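Local coordinates for ferredoxin-like protein (Thermotoga maritima, PDB 7KOE) that probably passes electrons between bound 4Fe-4S clusters and flavin as the ferredoxin-like subunit of an electron-transferring flavoprotein complex, at residues D[16-21]-D[80-85]. Sequence-based numbering, arbitrary orientation.
Sequences EENPHL and YPRGNY
Two loops of the 4Fe-4S ferredoxin-like domain meet here beside an iron-sulfur cluster: 16-21, which runs from strand 12-13 into strand 21-22, and the loop 80-85, which leads from strand 77-78 to strand 86-87. The flanking strands pair antiparallel, 12-13 with 86-87 and 21-22 with 77-78, so the two loops join one two-stranded ladder to the other. The centre is H20 against P81, a CH-pi contact in which P81 CG sits 3.6 Å from the centroid of the H20 imidazole, only 3° off the ring normal. P81 CD lies 3.7 Å from H20 CD2. L21 CG lies over the opposite face, offset toward the rim, so the imidazole is sandwiched between leucine and proline. The ring reaches this place with CG in the crowded position between backbone N and carbonyl carbon (chi1 62°). H20 lies about 5 Å from the cluster, which L21 touches, while the CB of Y80 is directed away from 16-21 and its side chain touches a bound FAD. Farther along, the R82 chain bends at chi3 (-73°), and the end of the N18 side chain lies over one face of its guanidinium, with no hydrogen bond between them. E17 OE2 stays 4.3 Å from R82 NH2, well out of the guanidinium plane, an attraction of charges without a directed bond. The stronger partner is D15, whose OD2 takes a salt bridge from R82 NE.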
loop_
_atom_site.group_PDB
_atom_site.type_symbol
_atom_site.label_atom_id
_atom_site.label_comp_id
_atom_site.label_asym_id
_atom_site.label_seq_id
_atom_site.Cartn_x
_atom_site.Cartn_y
_atom_site.Cartn_z
ATOM N N GLU D 16 -2.161 -29.702 35.377
ATOM C CA GLU D 16 -1.725 -31.068 35.098
ATOM C C GLU D 16 -2.121 -32.037 36.201
ATOM O O GLU D 16 -2.275 -33.234 35.943
ATOM C CB GLU D 16 -0.218 -31.110 34.894
ATOM C CG GLU D 16 0.269 -30.275 33.742
ATOM C CD GLU D 16 0.869 -28.976 34.205
ATOM O OE1 GLU D 16 0.608 -28.581 35.358
ATOM O OE2 GLU D 16 1.607 -28.352 33.421
ATOM N N GLU D 17 -2.286 -31.549 37.426
ATOM C CA GLU D 17 -2.684 -32.426 38.514
ATOM C C GLU D 17 -4.178 -32.701 38.519
ATOM O O GLU D 17 -4.627 -33.592 39.247
ATOM C CB GLU D 17 -2.264 -31.828 39.860
ATOM C CG GLU D 17 -2.920 -30.496 40.206
ATOM C CD GLU D 17 -2.148 -29.289 39.701
ATOM O OE1 GLU D 17 -1.790 -29.249 38.503
ATOM O OE2 GLU D 17 -1.906 -28.368 40.508
ATOM N N ASN D 18 -4.955 -31.964 37.731
ATOM C CA ASN D 18 -6.401 -32.143 37.644
ATOM C C ASN D 18 -6.788 -32.317 36.185
ATOM O O ASN D 18 -7.109 -31.339 35.498
ATOM C CB ASN D 18 -7.140 -30.956 38.256
ATOM C CG ASN D 18 -6.745 -30.703 39.685
ATOM O OD1 ASN D 18 -6.135 -29.685 39.997
ATOM N ND2 ASN D 18 -7.093 -31.628 40.569
ATOM N N PRO D 19 -6.766 -33.548 35.674
ATOM C CA PRO D 19 -7.266 -33.792 34.315
ATOM C C PRO D 19 -8.780 -33.665 34.282
ATOM O O PRO D 19 -9.490 -34.377 34.993
ATOM C CB PRO D 19 -6.810 -35.224 34.020
ATOM C CG PRO D 19 -5.782 -35.521 35.038
ATOM C CD PRO D 19 -6.173 -34.760 36.249
ATOM N N HIS D 20 -9.269 -32.741 33.465
ATOM C CA HIS D 20 -10.698 -32.500 33.349
ATOM C C HIS D 20 -11.369 -33.416 32.341
ATOM O O HIS D 20 -12.593 -33.375 32.215
ATOM C CB HIS D 20 -10.950 -31.044 32.975
ATOM C CG HIS D 20 -10.363 -30.653 31.659
ATOM N ND1 HIS D 20 -9.016 -30.433 31.479
ATOM C CD2 HIS D 20 -10.942 -30.439 30.457
ATOM C CE1 HIS D 20 -8.790 -30.106 30.221
ATOM N NE2 HIS D 20 -9.943 -30.101 29.581
ATOM N N LEU D 21 -10.608 -34.235 31.628
ATOM C CA LEU D 21 -11.148 -35.215 30.693
ATOM C C LEU D 21 -10.760 -36.593 31.201
ATOM O O LEU D 21 -9.634 -37.046 30.984
ATOM C CB LEU D 21 -10.615 -35.006 29.288
ATOM C CG LEU D 21 -10.604 -33.590 28.760
ATOM C CD1 LEU D 21 -9.711 -33.542 27.572
ATOM C CD2 LEU D 21 -11.983 -33.205 28.385
ATOM N N TYR D 80 -15.198 -28.752 32.504
ATOM C CA TYR D 80 -14.319 -27.652 32.216
ATOM C C TYR D 80 -13.134 -27.735 33.164
ATOM O O TYR D 80 -13.244 -28.301 34.253
ATOM C CB TYR D 80 -15.043 -26.325 32.396
ATOM C CG TYR D 80 -15.888 -25.917 31.225
ATOM C CD1 TYR D 80 -15.323 -25.710 29.980
ATOM C CD2 TYR D 80 -17.251 -25.726 31.366
ATOM C CE1 TYR D 80 -16.093 -25.327 28.909
ATOM C CE2 TYR D 80 -18.027 -25.349 30.301
ATOM C CZ TYR D 80 -17.445 -25.153 29.077
ATOM O OH TYR D 80 -18.223 -24.774 28.015
ATOM N N PRO D 81 -11.987 -27.180 32.782
ATOM C CA PRO D 81 -10.927 -26.957 33.765
ATOM C C PRO D 81 -11.382 -25.948 34.802
ATOM O O PRO D 81 -12.377 -25.244 34.631
ATOM C CB PRO D 81 -9.771 -26.416 32.925
ATOM C CG PRO D 81 -10.057 -26.855 31.566
ATOM C CD PRO D 81 -11.530 -26.866 31.423
ATOM N N ARG D 82 -10.611 -25.847 35.881
ATOM C CA ARG D 82 -10.940 -24.919 36.949
ATOM C C ARG D 82 -10.823 -23.474 36.467
ATOM O O ARG D 82 -10.410 -23.193 35.340
ATOM C CB ARG D 82 -10.027 -25.134 38.150
ATOM C CG ARG D 82 -9.900 -26.566 38.590
ATOM C CD ARG D 82 -9.085 -26.659 39.857
ATOM N NE ARG D 82 -7.668 -26.427 39.609
ATOM C CZ ARG D 82 -6.781 -26.159 40.557
ATOM N NH1 ARG D 82 -7.165 -26.086 41.822
ATOM N NH2 ARG D 82 -5.513 -25.963 40.242
ATOM N N GLY D 83 -11.231 -22.551 37.328
ATOM C CA GLY D 83 -11.072 -21.147 37.001
ATOM C C GLY D 83 -9.604 -20.791 36.874
ATOM O O GLY D 83 -8.759 -21.321 37.597
ATOM N N ASN D 84 -9.311 -19.929 35.895
ATOM C CA ASN D 84 -7.958 -19.530 35.494
ATOM C C ASN D 84 -7.140 -20.714 34.989
ATOM O O ASN D 84 -5.936 -20.774 35.195
ATOM C CB ASN D 84 -7.211 -18.807 36.621
ATOM C CG ASN D 84 -6.345 -17.698 36.124
ATOM O OD1 ASN D 84 -6.123 -17.562 34.928
ATOM N ND2 ASN D 84 -5.833 -16.893 37.041
ATOM N N TYR D 85 -7.784 -21.659 34.310
ATOM C CA TYR D 85 -7.052 -22.791 33.759
ATOM C C TYR D 85 -7.653 -23.183 32.419
ATOM O O TYR D 85 -8.778 -22.809 32.089
ATOM C CB TYR D 85 -7.049 -23.986 34.714
ATOM C CG TYR D 85 -6.067 -23.844 35.849
ATOM C CD1 TYR D 85 -4.717 -24.066 35.653
ATOM C CD2 TYR D 85 -6.489 -23.473 37.113
ATOM C CE1 TYR D 85 -3.817 -23.928 36.679
ATOM C CE2 TYR D 85 -5.598 -23.328 38.146
ATOM C CZ TYR D 85 -4.263 -23.558 37.923
ATOM O OH TYR D 85 -3.366 -23.422 38.952
#